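Local atomic coordinates of ornithine carbamoyltransferase (Gloeobacter violaceus, PDB entry 3GD5), a protein that probably catalyses the reversible transfer of the carbamoyl group from carbamoyl phosphate to ornithine, giving citrulline and phosphate on the pathway to arginine. Residues S18-H28 / S172-V180; A223-V233 / C262-C272. All coordinates share one frame; numbering follows the deposited sequence.

Interaction 1: residues S18-H28 / S172-V180; sequences SLDDLDEAQLH and SLLLGCAKV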
ATOM      1  N   SER A  18     -15.286  26.028 -18.824  1.00 41.67           N
ATOM      2  CA  SER A  18     -15.244  25.561 -20.198  1.00 40.54           C
ATOM      3  C   SER A  18     -14.770  26.719 -21.048  1.00 40.51           C
ATOM      4  O   SER A  18     -15.011  27.879 -20.709  1.00 39.44           O
ATOM      5  CB  SER A  18     -16.653  25.143 -20.631  1.00 41.60           C
ATOM      6  OG  SER A  18     -16.783  25.138 -22.039  1.00 40.26           O
ATOM      7  N   LEU A  19     -14.080  26.424 -22.145  1.00 41.02           N
ATOM      8  CA  LEU A  19     -13.613  27.500 -23.001  1.00 41.91           C
ATOM      9  C   LEU A  19     -14.844  28.241 -23.532  1.00 42.75           C
ATOM     10  O   LEU A  19     -14.769  29.410 -23.903  1.00 43.78           O
ATOM     11  CB  LEU A  19     -12.787  26.951 -24.165  1.00 39.73           C
ATOM     12  CG  LEU A  19     -11.862  27.986 -24.823  1.00 42.20           C
ATOM     13  CD1 LEU A  19     -10.847  28.512 -23.805  1.00 41.38           C
ATOM     14  CD2 LEU A  19     -11.128  27.350 -25.976  1.00 40.48           C
ATOM     15  N   ASP A  20     -15.982  27.554 -23.545  1.00 42.94           N
ATOM     16  CA  ASP A  20     -17.219  28.146 -24.031  1.00 43.97           C
ATOM     17  C   ASP A  20     -17.835  29.123 -23.029  1.00 44.67           C
ATOM     18  O   ASP A  20     -18.973  29.562 -23.202  1.00 44.92           O
ATOM     19  CB  ASP A  20     -18.227  27.052 -24.379  1.00 42.78           C
ATOM     20  CG  ASP A  20     -19.270  27.523 -25.382  1.00 44.30           C
ATOM     21  OD1 ASP A  20     -18.950  28.407 -26.205  1.00 41.09           O
ATOM     22  OD2 ASP A  20     -20.402  26.996 -25.360  1.00 45.90           O
ATOM     23  N   ASP A  21     -17.088  29.455 -21.981  1.00 44.21           N
ATOM     24  CA  ASP A  21     -17.566  30.406 -20.981  1.00 44.71           C
ATOM     25  C   ASP A  21     -17.129  31.779 -21.445  1.00 44.39           C
ATOM     26  O   ASP A  21     -17.485  32.795 -20.859  1.00 44.80           O
ATOM     27  CB  ASP A  21     -16.955  30.121 -19.602  1.00 45.06           C
ATOM     28  CG  ASP A  21     -17.545  28.892 -18.947  1.00 45.87           C
ATOM     29  OD1 ASP A  21     -18.518  28.337 -19.499  1.00 47.37           O
ATOM     30  OD2 ASP A  21     -17.044  28.488 -17.879  1.00 45.47           O
ATOM     31  N   LEU A  22     -16.335  31.788 -22.505  1.00 45.46           N
ATOM     32  CA  LEU A  22     -15.831  33.021 -23.084  1.00 45.17           C
ATOM     33  C   LEU A  22     -16.375  33.103 -24.490  1.00 46.23           C
ATOM     34  O   LEU A  22     -16.216  32.160 -25.261  1.00 46.26           O
ATOM     35  CB  LEU A  22     -14.305  32.992 -23.175  1.00 45.28           C
ATOM     36  CG  LEU A  22     -13.441  32.803 -21.926  1.00 45.40           C
ATOM     37  CD1 LEU A  22     -12.071  32.300 -22.348  1.00 45.69           C
ATOM     38  CD2 LEU A  22     -13.332  34.106 -21.154  1.00 43.84           C
ATOM     39  N   ASP A  23     -17.034  34.204 -24.831  1.00 48.12           N
ATOM     40  CA  ASP A  23     -17.517  34.351 -26.196  1.00 48.16           C
ATOM     41  C   ASP A  23     -16.292  34.814 -26.987  1.00 48.27           C
ATOM     42  O   ASP A  23     -15.209  34.970 -26.415  1.00 47.33           O
ATOM     43  CB  ASP A  23     -18.663  35.377 -26.289  1.00 48.88           C
ATOM     44  CG  ASP A  23     -18.304  36.738 -25.707  1.00 49.14           C
ATOM     45  OD1 ASP A  23     -17.197  37.254 -25.977  1.00 50.80           O
ATOM     46  OD2 ASP A  23     -19.152  37.305 -24.986  1.00 50.72           O
ATOM     47  N   GLU A  24     -16.444  35.027 -28.290  1.00 48.88           N
ATOM     48  CA  GLU A  24     -15.315  35.460 -29.107  1.00 49.26           C
ATOM     49  C   GLU A  24     -14.641  36.709 -28.549  1.00 48.29           C
ATOM     50  O   GLU A  24     -13.416  36.802 -28.526  1.00 49.88           O
ATOM     51  CB  GLU A  24     -15.757  35.737 -30.547  1.00 50.90           C
ATOM     52  CG  GLU A  24     -16.447  34.574 -31.239  1.00 53.66           C
ATOM     53  CD  GLU A  24     -17.906  34.436 -30.847  1.00 55.26           C
ATOM     54  OE1 GLU A  24     -18.576  33.525 -31.373  1.00 57.04           O
ATOM     55  OE2 GLU A  24     -18.387  35.236 -30.016  1.00 54.81           O
ATOM     56  N   ALA A  25     -15.442  37.665 -28.094  1.00 47.01           N
ATOM     57  CA  ALA A  25     -14.916  38.917 -27.553  1.00 46.40           C
ATOM     58  C   ALA A  25     -14.104  38.743 -26.270  1.00 45.76           C
ATOM     59  O   ALA A  25     -13.059  39.358 -26.088  1.00 45.54           O
ATOM     60  CB  ALA A  25     -16.065  39.893 -27.311  1.00 45.20           C
ATOM     61  N   GLN A  26     -14.591  37.909 -25.368  1.00 47.22           N
ATOM     62  CA  GLN A  26     -13.890  37.697 -24.116  1.00 48.15           C
ATOM     63  C   GLN A  26     -12.571  36.945 -24.327  1.00 48.38           C
ATOM     64  O   GLN A  26     -11.574  37.219 -23.655  1.00 48.19           O
ATOM     65  CB  GLN A  26     -14.819  36.960 -23.158  1.00 48.71           C
ATOM     66  CG  GLN A  26     -16.131  37.716 -22.970  1.00 48.20           C
ATOM     67  CD  GLN A  26     -17.151  36.961 -22.146  1.00 47.19           C
ATOM     68  OE1 GLN A  26     -17.545  35.850 -22.498  1.00 46.63           O
ATOM     69  NE2 GLN A  26     -17.593  37.566 -21.046  1.00 46.23           N
ATOM     70  N   LEU A  27     -12.557  36.024 -25.284  1.00 47.83           N
ATOM     71  CA  LEU A  27     -11.353  35.257 -25.560  1.00 48.47           C
ATOM     72  C   LEU A  27     -10.230  36.158 -26.057  1.00 50.95           C
ATOM     73  O   LEU A  27      -9.076  36.023 -25.626  1.00 50.74           O
ATOM     74  CB  LEU A  27     -11.643  34.159 -26.586  1.00 47.96           C
ATOM     75  CG  LEU A  27     -10.460  33.254 -26.955  1.00 48.62           C
ATOM     76  CD1 LEU A  27      -9.824  32.680 -25.685  1.00 46.19           C
ATOM     77  CD2 LEU A  27     -10.937  32.139 -27.884  1.00 46.02           C
ATOM     78  N   HIS A  28     -10.561  37.082 -26.960  1.00 52.18           N
ATOM     79  CA  HIS A  28      -9.556  37.997 -27.498  1.00 51.45           C
ATOM     80  C   HIS A  28      -8.995  38.908 -26.412  1.00 50.58           C
ATOM     81  O   HIS A  28      -7.781  39.124 -26.331  1.00 50.38           O
ATOM     82  CB  HIS A  28     -10.142  38.841 -28.637  1.00 54.76           C
ATOM     83  CG  HIS A  28     -10.348  38.080 -29.910  1.00 57.36           C
ATOM     84  ND1 HIS A  28     -11.557  37.515 -30.257  1.00 59.40           N
ATOM     85  CD2 HIS A  28      -9.482  37.747 -30.898  1.00 58.75           C
ATOM     86  CE1 HIS A  28     -11.427  36.865 -31.401  1.00 60.15           C
ATOM     87  NE2 HIS A  28     -10.177  36.989 -31.810  1.00 58.96           N
ATOM     88  N   SER A 172     -11.348  21.537 -26.259  1.00 38.23           N
ATOM     89  CA  SER A 172     -11.067  22.942 -26.040  1.00 39.71           C
ATOM     90  C   SER A 172     -10.475  23.594 -27.287  1.00 40.16           C
ATOM     91  O   SER A 172     -10.662  24.787 -27.504  1.00 39.37           O
ATOM     92  CB  SER A 172     -10.123  23.118 -24.846  1.00 38.54           C
ATOM     93  OG  SER A 172     -10.788  22.833 -23.627  1.00 39.14           O
ATOM     94  N   LEU A 173      -9.757  22.819 -28.096  1.00 38.54           N
ATOM     95  CA  LEU A 173      -9.172  23.364 -29.320  1.00 40.67           C
ATOM     96  C   LEU A 173     -10.296  23.660 -30.308  1.00 41.47           C
ATOM     97  O   LEU A 173     -10.251  24.651 -31.032  1.00 43.23           O
ATOM     98  CB  LEU A 173      -8.174  22.374 -29.942  1.00 37.70           C
ATOM     99  CG  LEU A 173      -6.772  22.325 -29.318  1.00 37.02           C
ATOM    100  CD1 LEU A 173      -5.995  21.137 -29.874  1.00 37.69           C
ATOM    101  CD2 LEU A 173      -6.043  23.614 -29.605  1.00 36.57           C
ATOM    102  N   LEU A 174     -11.303  22.790 -30.323  1.00 41.91           N
ATOM    103  CA  LEU A 174     -12.454  22.955 -31.200  1.00 43.71           C
ATOM    104  C   LEU A 174     -13.168  24.267 -30.887  1.00 44.36           C
ATOM    105  O   LEU A 174     -13.404  25.085 -31.781  1.00 45.30           O
ATOM    106  CB  LEU A 174     -13.423  21.773 -31.043  1.00 41.37           C
ATOM    107  CG  LEU A 174     -12.949  20.448 -31.655  1.00 43.16           C
ATOM    108  CD1 LEU A 174     -13.951  19.333 -31.382  1.00 40.65           C
ATOM    109  CD2 LEU A 174     -12.747  20.631 -33.157  1.00 43.48           C
ATOM    110  N   LEU A 175     -13.501  24.472 -29.618  1.00 43.71           N
ATOM    111  CA  LEU A 175     -14.185  25.692 -29.204  1.00 43.12           C
ATOM    112  C   LEU A 175     -13.295  26.914 -29.380  1.00 44.72           C
ATOM    113  O   LEU A 175     -13.757  27.973 -29.810  1.00 45.02           O
ATOM    114  CB  LEU A 175     -14.602  25.602 -27.743  1.00 41.27           C
ATOM    115  CG  LEU A 175     -15.590  24.507 -27.351  1.00 40.58           C
ATOM    116  CD1 LEU A 175     -15.710  24.499 -25.837  1.00 40.65           C
ATOM    117  CD2 LEU A 175     -16.955  24.740 -28.025  1.00 38.31           C
ATOM    118  N   GLY A 176     -12.017  26.754 -29.043  1.00 44.44           N
ATOM    119  CA  GLY A 176     -11.071  27.852 -29.143  1.00 44.26           C
ATOM    120  C   GLY A 176     -10.730  28.292 -30.550  1.00 45.41           C
ATOM    121  O   GLY A 176     -10.734  29.486 -30.848  1.00 45.22           O
ATOM    122  N   CYS A 177     -10.415  27.334 -31.413  1.00 45.87           N
ATOM    123  CA  CYS A 177     -10.075  27.653 -32.789  1.00 48.02           C
ATOM    124  C   CYS A 177     -11.243  28.390 -33.432  1.00 48.51           C
ATOM    125  O   CYS A 177     -11.093  29.516 -33.896  1.00 50.23           O
ATOM    126  CB  CYS A 177      -9.741  26.373 -33.565  1.00 46.65           C
ATOM    127  SG  CYS A 177      -8.108  25.692 -33.133  1.00 47.38           S
ATOM    128  N   ALA A 178     -12.411  27.762 -33.432  1.00 48.46           N
ATOM    129  CA  ALA A 178     -13.596  28.374 -34.007  1.00 49.51           C
ATOM    130  C   ALA A 178     -13.755  29.812 -33.527  1.00 50.41           C
ATOM    131  O   ALA A 178     -13.946  30.725 -34.334  1.00 50.72           O
ATOM    132  CB  ALA A 178     -14.833  27.564 -33.641  1.00 49.24           C
ATOM    133  N   LYS A 179     -13.653  30.015 -32.216  1.00 49.81           N
ATOM    134  CA  LYS A 179     -13.814  31.341 -31.631  1.00 49.22           C
ATOM    135  C   LYS A 179     -12.875  32.440 -32.143  1.00 49.46           C
ATOM    136  O   LYS A 179     -13.212  33.622 -32.059  1.00 48.43           O
ATOM    137  CB  LYS A 179     -13.716  31.260 -30.105  1.00 49.99           C
ATOM    138  CG  LYS A 179     -14.926  30.631 -29.437  1.00 49.38           C
ATOM    139  CD  LYS A 179     -14.816  30.743 -27.929  1.00 49.39           C
ATOM    140  CE  LYS A 179     -16.097  30.301 -27.244  1.00 51.18           C
ATOM    141  NZ  LYS A 179     -16.360  28.863 -27.473  1.00 55.27           N
ATOM    142  N   VAL A 180     -11.702  32.076 -32.650  1.00 48.81           N
ATOM    143  CA  VAL A 180     -10.786  33.091 -33.168  1.00 48.71           C
ATOM    144  C   VAL A 180     -10.757  33.090 -34.693  1.00 49.70           C
ATOM    145  O   VAL A 180      -9.976  33.819 -35.308  1.00 50.83           O
ATOM    146  CB  VAL A 180      -9.336  32.906 -32.640  1.00 47.91           C
ATOM    147  CG1 VAL A 180      -9.283  33.201 -31.147  1.00 47.13           C
ATOM    148  CG2 VAL A 180      -8.841  31.501 -32.936  1.00 46.28           C
TER

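Interaction 2: residues A223-V233 / C262-C272; sequences ARGAHILYTDV and CAAAEAIVLHC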
ATOM      1  N   ALA A 223      -4.084  17.201 -42.022  1.00 53.55           N
ATOM      2  CA  ALA A 223      -2.826  17.932 -42.035  1.00 53.37           C
ATOM      3  C   ALA A 223      -2.556  18.733 -43.306  1.00 54.64           C
ATOM      4  O   ALA A 223      -1.790  19.703 -43.281  1.00 53.10           O
ATOM      5  CB  ALA A 223      -1.665  16.966 -41.779  1.00 53.20           C
ATOM      6  N   ARG A 224      -3.172  18.344 -44.417  1.00 56.05           N
ATOM      7  CA  ARG A 224      -2.929  19.060 -45.660  1.00 57.16           C
ATOM      8  C   ARG A 224      -3.280  20.541 -45.525  1.00 56.39           C
ATOM      9  O   ARG A 224      -4.415  20.898 -45.189  1.00 55.42           O
ATOM     10  CB  ARG A 224      -3.713  18.430 -46.816  1.00 61.55           C
ATOM     11  CG  ARG A 224      -3.242  18.916 -48.190  1.00 66.55           C
ATOM     12  CD  ARG A 224      -3.643  17.987 -49.344  1.00 70.85           C
ATOM     13  NE  ARG A 224      -5.065  18.053 -49.681  1.00 74.57           N
ATOM     14  CZ  ARG A 224      -6.030  17.402 -49.034  1.00 76.61           C
ATOM     15  NH1 ARG A 224      -5.735  16.621 -47.999  1.00 76.75           N
ATOM     16  NH2 ARG A 224      -7.293  17.526 -49.429  1.00 77.28           N
ATOM     17  N   GLY A 225      -2.287  21.395 -45.762  1.00 54.32           N
ATOM     18  CA  GLY A 225      -2.498  22.829 -45.674  1.00 53.72           C
ATOM     19  C   GLY A 225      -2.580  23.420 -44.275  1.00 53.28           C
ATOM     20  O   GLY A 225      -2.920  24.594 -44.115  1.00 54.69           O
ATOM     21  N   ALA A 226      -2.272  22.626 -43.254  1.00 50.74           N
ATOM     22  CA  ALA A 226      -2.334  23.127 -41.884  1.00 47.44           C
ATOM     23  C   ALA A 226      -1.081  23.917 -41.541  1.00 45.68           C
ATOM     24  O   ALA A 226       0.009  23.595 -42.006  1.00 45.18           O
ATOM     25  CB  ALA A 226      -2.502  21.963 -40.911  1.00 47.06           C
ATOM     26  N   HIS A 227      -1.242  24.960 -40.731  1.00 44.51           N
ATOM     27  CA  HIS A 227      -0.112  25.790 -40.307  1.00 43.34           C
ATOM     28  C   HIS A 227       0.356  25.279 -38.950  1.00 41.92           C
ATOM     29  O   HIS A 227       1.423  25.650 -38.463  1.00 40.13           O
ATOM     30  CB  HIS A 227      -0.552  27.243 -40.153  1.00 45.91           C
ATOM     31  CG  HIS A 227      -1.245  27.790 -41.357  1.00 48.51           C
ATOM     32  ND1 HIS A 227      -0.567  28.338 -42.425  1.00 50.74           N
ATOM     33  CD2 HIS A 227      -2.560  27.847 -41.676  1.00 48.97           C
ATOM     34  CE1 HIS A 227      -1.434  28.709 -43.350  1.00 51.77           C
ATOM     35  NE2 HIS A 227      -2.649  28.422 -42.920  1.00 51.98           N
ATOM     36  N   ILE A 228      -0.461  24.419 -38.350  1.00 41.43           N
ATOM     37  CA  ILE A 228      -0.171  23.874 -37.036  1.00 40.57           C
ATOM     38  C   ILE A 228      -0.629  22.428 -36.914  1.00 40.34           C
ATOM     39  O   ILE A 228      -1.797  22.119 -37.136  1.00 40.23           O
ATOM     40  CB  ILE A 228      -0.902  24.696 -35.930  1.00 40.96           C
ATOM     41  CG1 ILE A 228      -0.565  26.178 -36.062  1.00 38.17           C
ATOM     42  CG2 ILE A 228      -0.514  24.196 -34.538  1.00 40.94           C
ATOM     43  CD1 ILE A 228      -1.807  27.064 -36.142  1.00 39.88           C
ATOM     44  N   LEU A 229       0.299  21.538 -36.586  1.00 40.23           N
ATOM     45  CA  LEU A 229      -0.047  20.137 -36.357  1.00 40.66           C
ATOM     46  C   LEU A 229      -0.015  19.971 -34.830  1.00 38.34           C
ATOM     47  O   LEU A 229       0.979  20.287 -34.180  1.00 36.00           O
ATOM     48  CB  LEU A 229       0.957  19.205 -37.034  1.00 42.56           C
ATOM     49  CG  LEU A 229       0.934  19.241 -38.565  1.00 44.20           C
ATOM     50  CD1 LEU A 229       1.926  18.229 -39.104  1.00 44.23           C
ATOM     51  CD2 LEU A 229      -0.473  18.929 -39.076  1.00 44.79           C
ATOM     52  N   TYR A 230      -1.112  19.480 -34.271  1.00 38.48           N
ATOM     53  CA  TYR A 230      -1.247  19.333 -32.830  1.00 38.35           C
ATOM     54  C   TYR A 230      -1.565  17.905 -32.433  1.00 40.02           C
ATOM     55  O   TYR A 230      -2.365  17.228 -33.080  1.00 39.85           O
ATOM     56  CB  TYR A 230      -2.374  20.248 -32.344  1.00 37.31           C
ATOM     57  CG  TYR A 230      -2.370  20.574 -30.866  1.00 37.01           C
ATOM     58  CD1 TYR A 230      -2.592  19.589 -29.901  1.00 37.65           C
ATOM     59  CD2 TYR A 230      -2.183  21.886 -30.435  1.00 36.51           C
ATOM     60  CE1 TYR A 230      -2.630  19.909 -28.540  1.00 35.02           C
ATOM     61  CE2 TYR A 230      -2.218  22.216 -29.088  1.00 37.03           C
ATOM     62  CZ  TYR A 230      -2.439  21.226 -28.143  1.00 37.31           C
ATOM     63  OH  TYR A 230      -2.431  21.568 -26.802  1.00 38.99           O
ATOM     64  N   THR A 231      -0.933  17.441 -31.365  1.00 40.30           N
ATOM     65  CA  THR A 231      -1.202  16.100 -30.883  1.00 39.42           C
ATOM     66  C   THR A 231      -1.015  16.033 -29.377  1.00 39.79           C
ATOM     67  O   THR A 231      -0.510  16.967 -28.757  1.00 37.72           O
ATOM     68  CB  THR A 231      -0.312  15.051 -31.565  1.00 38.45           C
ATOM     69  OG1 THR A 231      -0.834  13.747 -31.283  1.00 37.32           O
ATOM     70  CG2 THR A 231       1.118  15.149 -31.068  1.00 36.39           C
ATOM     71  N   ASP A 232      -1.429  14.910 -28.803  1.00 41.41           N
ATOM     72  CA  ASP A 232      -1.368  14.699 -27.369  1.00 41.29           C
ATOM     73  C   ASP A 232      -1.204  13.203 -27.177  1.00 42.11           C
ATOM     74  O   ASP A 232      -1.274  12.446 -28.145  1.00 40.93           O
ATOM     75  CB  ASP A 232      -2.683  15.184 -26.754  1.00 43.01           C
ATOM     76  CG  ASP A 232      -2.669  15.188 -25.234  1.00 44.88           C
ATOM     77  OD1 ASP A 232      -1.638  14.826 -24.626  1.00 46.23           O
ATOM     78  OD2 ASP A 232      -3.708  15.566 -24.651  1.00 45.54           O
ATOM     79  N   VAL A 233      -0.985  12.771 -25.939  1.00 41.57           N
ATOM     80  CA  VAL A 233      -0.816  11.350 -25.667  1.00 43.03           C
ATOM     81  C   VAL A 233      -2.065  10.548 -26.049  1.00 42.98           C
ATOM     82  O   VAL A 233      -3.185  11.039 -25.929  1.00 42.77           O
ATOM     83  CB  VAL A 233      -0.495  11.111 -24.180  1.00 43.89           C
ATOM     84  CG1 VAL A 233      -0.680   9.635 -23.844  1.00 48.59           C
ATOM     85  CG2 VAL A 233       0.945  11.541 -23.884  1.00 43.13           C
ATOM     86  N   CYS A 262       3.008  17.096 -45.492  1.00 61.06           N
ATOM     87  CA  CYS A 262       1.683  17.292 -46.074  1.00 60.77           C
ATOM     88  C   CYS A 262       1.024  18.602 -45.659  1.00 59.59           C
ATOM     89  O   CYS A 262      -0.037  18.951 -46.169  1.00 60.12           O
ATOM     90  CB  CYS A 262       0.761  16.139 -45.676  1.00 61.78           C
ATOM     91  SG  CYS A 262       1.398  14.502 -46.070  1.00 66.53           S
ATOM     92  N   ALA A 263       1.647  19.322 -44.735  1.00 58.46           N
ATOM     93  CA  ALA A 263       1.089  20.576 -44.250  1.00 57.73           C
ATOM     94  C   ALA A 263       1.754  21.780 -44.909  1.00 58.21           C
ATOM     95  O   ALA A 263       2.617  21.627 -45.774  1.00 58.41           O
ATOM     96  CB  ALA A 263       1.249  20.654 -42.737  1.00 57.51           C
ATOM     97  N   ALA A 264       1.347  22.979 -44.499  1.00 57.27           N
ATOM     98  CA  ALA A 264       1.925  24.203 -45.042  1.00 57.37           C
ATOM     99  C   ALA A 264       3.430  24.170 -44.806  1.00 57.50           C
ATOM    100  O   ALA A 264       3.921  23.377 -44.001  1.00 56.85           O
ATOM    101  CB  ALA A 264       1.314  25.420 -44.369  1.00 55.60           C
ATOM    102  N   ALA A 265       4.157  25.034 -45.506  1.00 58.27           N
ATOM    103  CA  ALA A 265       5.611  25.091 -45.389  1.00 59.12           C
ATOM    104  C   ALA A 265       6.063  25.722 -44.083  1.00 59.60           C
ATOM    105  O   ALA A 265       7.106  25.364 -43.542  1.00 61.32           O
ATOM    106  CB  ALA A 265       6.200  25.862 -46.565  1.00 59.44           C
ATOM    107  N   GLU A 266       5.281  26.670 -43.577  1.00 59.89           N
ATOM    108  CA  GLU A 266       5.623  27.341 -42.327  1.00 59.94           C
ATOM    109  C   GLU A 266       4.899  26.655 -41.171  1.00 57.91           C
ATOM    110  O   GLU A 266       4.645  27.270 -40.139  1.00 57.58           O
ATOM    111  CB  GLU A 266       5.210  28.817 -42.380  1.00 62.16           C
ATOM    112  CG  GLU A 266       4.952  29.354 -43.784  1.00 66.14           C
ATOM    113  CD  GLU A 266       3.676  28.795 -44.406  1.00 67.87           C
ATOM    114  OE1 GLU A 266       2.581  29.044 -43.846  1.00 69.65           O
ATOM    115  OE2 GLU A 266       3.767  28.108 -45.449  1.00 67.09           O
ATOM    116  N   ALA A 267       4.573  25.380 -41.349  1.00 55.20           N
ATOM    117  CA  ALA A 267       3.864  24.628 -40.325  1.00 53.85           C
ATOM    118  C   ALA A 267       4.624  24.510 -39.010  1.00 52.71           C
ATOM    119  O   ALA A 267       5.839  24.281 -38.979  1.00 51.26           O
ATOM    120  CB  ALA A 267       3.513  23.237 -40.844  1.00 54.16           C
ATOM    121  N   ILE A 268       3.874  24.661 -37.925  1.00 51.98           N
ATOM    122  CA  ILE A 268       4.395  24.574 -36.570  1.00 49.65           C
ATOM    123  C   ILE A 268       3.825  23.311 -35.919  1.00 47.63           C
ATOM    124  O   ILE A 268       2.729  22.867 -36.275  1.00 46.93           O
ATOM    125  CB  ILE A 268       3.989  25.843 -35.763  1.00 50.81           C
ATOM    126  CG1 ILE A 268       5.165  26.820 -35.724  1.00 51.02           C
ATOM    127  CG2 ILE A 268       3.521  25.484 -34.370  1.00 52.83           C
ATOM    128  CD1 ILE A 268       5.607  27.291 -37.083  1.00 50.09           C
ATOM    129  N   VAL A 269       4.581  22.725 -34.991  1.00 44.73           N
ATOM    130  CA  VAL A 269       4.141  21.518 -34.289  1.00 42.48           C
ATOM    131  C   VAL A 269       3.945  21.793 -32.798  1.00 40.98           C
ATOM    132  O   VAL A 269       4.868  22.239 -32.114  1.00 39.23           O
ATOM    133  CB  VAL A 269       5.161  20.362 -34.437  1.00 42.97           C
ATOM    134  CG1 VAL A 269       4.693  19.150 -33.639  1.00 41.47           C
ATOM    135  CG2 VAL A 269       5.320  19.987 -35.903  1.00 42.77           C
ATOM    136  N   LEU A 270       2.737  21.531 -32.303  1.00 37.94           N
ATOM    137  CA  LEU A 270       2.421  21.743 -30.893  1.00 38.16           C
ATOM    138  C   LEU A 270       2.066  20.443 -30.190  1.00 36.19           C
ATOM    139  O   LEU A 270       1.475  19.541 -30.784  1.00 37.20           O
ATOM    140  CB  LEU A 270       1.245  22.721 -30.730  1.00 36.43           C
ATOM    141  CG  LEU A 270       1.431  24.172 -31.185  1.00 36.94           C
ATOM    142  CD1 LEU A 270       0.229  25.006 -30.764  1.00 35.47           C
ATOM    143  CD2 LEU A 270       2.703  24.736 -30.579  1.00 36.91           C
ATOM    144  N   HIS A 271       2.445  20.349 -28.920  1.00 35.07           N
ATOM    145  CA  HIS A 271       2.136  19.181 -28.099  1.00 34.21           C
ATOM    146  C   HIS A 271       1.966  19.712 -26.680  1.00 32.64           C
ATOM    147  O   HIS A 271       2.863  20.353 -26.144  1.00 33.78           O
ATOM    148  CB  HIS A 271       3.274  18.148 -28.169  1.00 33.41           C
ATOM    149  CG  HIS A 271       2.947  16.845 -27.505  1.00 34.26           C
ATOM    150  ND1 HIS A 271       3.132  15.626 -28.124  1.00 33.97           N
ATOM    151  CD2 HIS A 271       2.468  16.570 -26.266  1.00 31.98           C
ATOM    152  CE1 HIS A 271       2.786  14.657 -27.294  1.00 32.30           C
ATOM    153  NE2 HIS A 271       2.382  15.202 -26.161  1.00 34.10           N
ATOM    154  N   CYS A 272       0.808  19.470 -26.077  1.00 33.75           N
ATOM    155  CA  CYS A 272       0.547  19.957 -24.722  1.00 34.20           C
ATOM    156  C   CYS A 272       1.384  19.295 -23.608  1.00 33.47           C
ATOM    157  O   CYS A 272       1.449  19.827 -22.505  1.00 32.75           O
ATOM    158  CB  CYS A 272      -0.940  19.809 -24.394  1.00 34.59           C
ATOM    159  SG  CYS A 272      -1.536  18.120 -24.511  1.00 36.46           S
TER

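Interaction 1: residues S18-H28 / S172-V180
A bend at the last bond of Lys179 (chi4 65°) brings its NZ to Asp20: the lysine has CG anti to its carbonyl carbon and runs extended to CD and CE before that turn, while the aspartate swings CG beside its own carbonyl carbon (chi1 -157°). The two side chains cross at about a right angle, and NZ of Lys179 forms a salt bridge with OD1 of Asp20 at 2.9 Å, meeting the anti side of the carboxylate, tilted out of its plane. The other oxygen, OD2, pairs with Arg201, so the carboxylate is held by two cations. Nearer the backbone, Leu27 lies across the lysine stem, its CD2 3.7 Å from CB of Lys179, and the same methyl reaches CG1 of Val180 at 3.8 Å. Leu19 pushes CD2 against the helix where Gly176 has no side chain; CD2 lies 3.2 Å from Gly176 CA, a tight fit. CD1 of Leu175 packs 3.9 Å from CB of Asp20. At the far end the His28 ring approaches CG1 of Val180 with NE2, and its ND1 donates to Glu24 O, 2.6 Å away. Helices 24-28 and 172-180 cross at -94°, joining the N-terminal region to a helix of the ornithine-binding domain. Lys179 is buried with its ammonium met by Asp20, whose carboxylate, paired with Arg201 too, probably keeps its negative charge.

Interaction 2: residues A223-V233 / C262-C272
Cys262 O receives the CA of Arg224 at 2.9 Å and a weak bond from Gly225 N, in the turn that precedes the first strand. Ala263 sets its CB against Ala226, and Ala264 N donates to Ala226 O at 2.9 Å. Glu266 runs alongside His227, with OE1 near the plane of the imidazole at its edge, 3.5 Å from ND1. From Ile268 the chains pair in parallel: Ile268 N bonds to His227 O, Ile268 O accepts from Leu229 N, and Leu270 N bonds to Leu229 O, the last two nearly along the C=O axis. Tyr230 holds CG anti to the backbone N (chi1 -161°), which brings its CD2 3.5 Å from CB of Leu270, while Leu270 O lies over a face of that ring. The tyrosine hydroxyl bonds to Asp144; with an alanine in its place, Asp144 would probably lose this partner and a gap would open beside Leu270. His271 turns one ring face to Thr231 O and, in a CH-pi contact, to Asp232 CA, and its NE2 bonds to Pro274 O. Cys272 ends the walk with SG 3.2 Å from CG of Asp232. Such neighbouring parallel strands, with probable ligand-binding residues Asp232 and Cys272 at their C-terminal ends, are typical of a Rossmann-like alpha/beta domain.

In the fold
Interaction 1 closes before interaction 2 opens along the chain, and their centres lie 20 Å apart. Both use the ornithine-binding domain: helix 168-180 follows strand 159-163, the neighbour of strand 228-231 in the five-stranded parallel sheet that ends at strand 268-271. The two touch directly where Leu173 CD1 packs 3.7 Å from Tyr230 CD1. Interaction 1 ties this domain to the chain leading into helix 24-39, from the carbamoyl phosphate-binding part, whereas interaction 2 forms one edge of the sheet, inside a single domain. Helix 138-152 borders both, touching Leu19 and Cys272. Ser172 lies near Pro138, and Cys272 near Gln140, so both contacts flank residues that probably bind carbamoyl phosphate between the two domains.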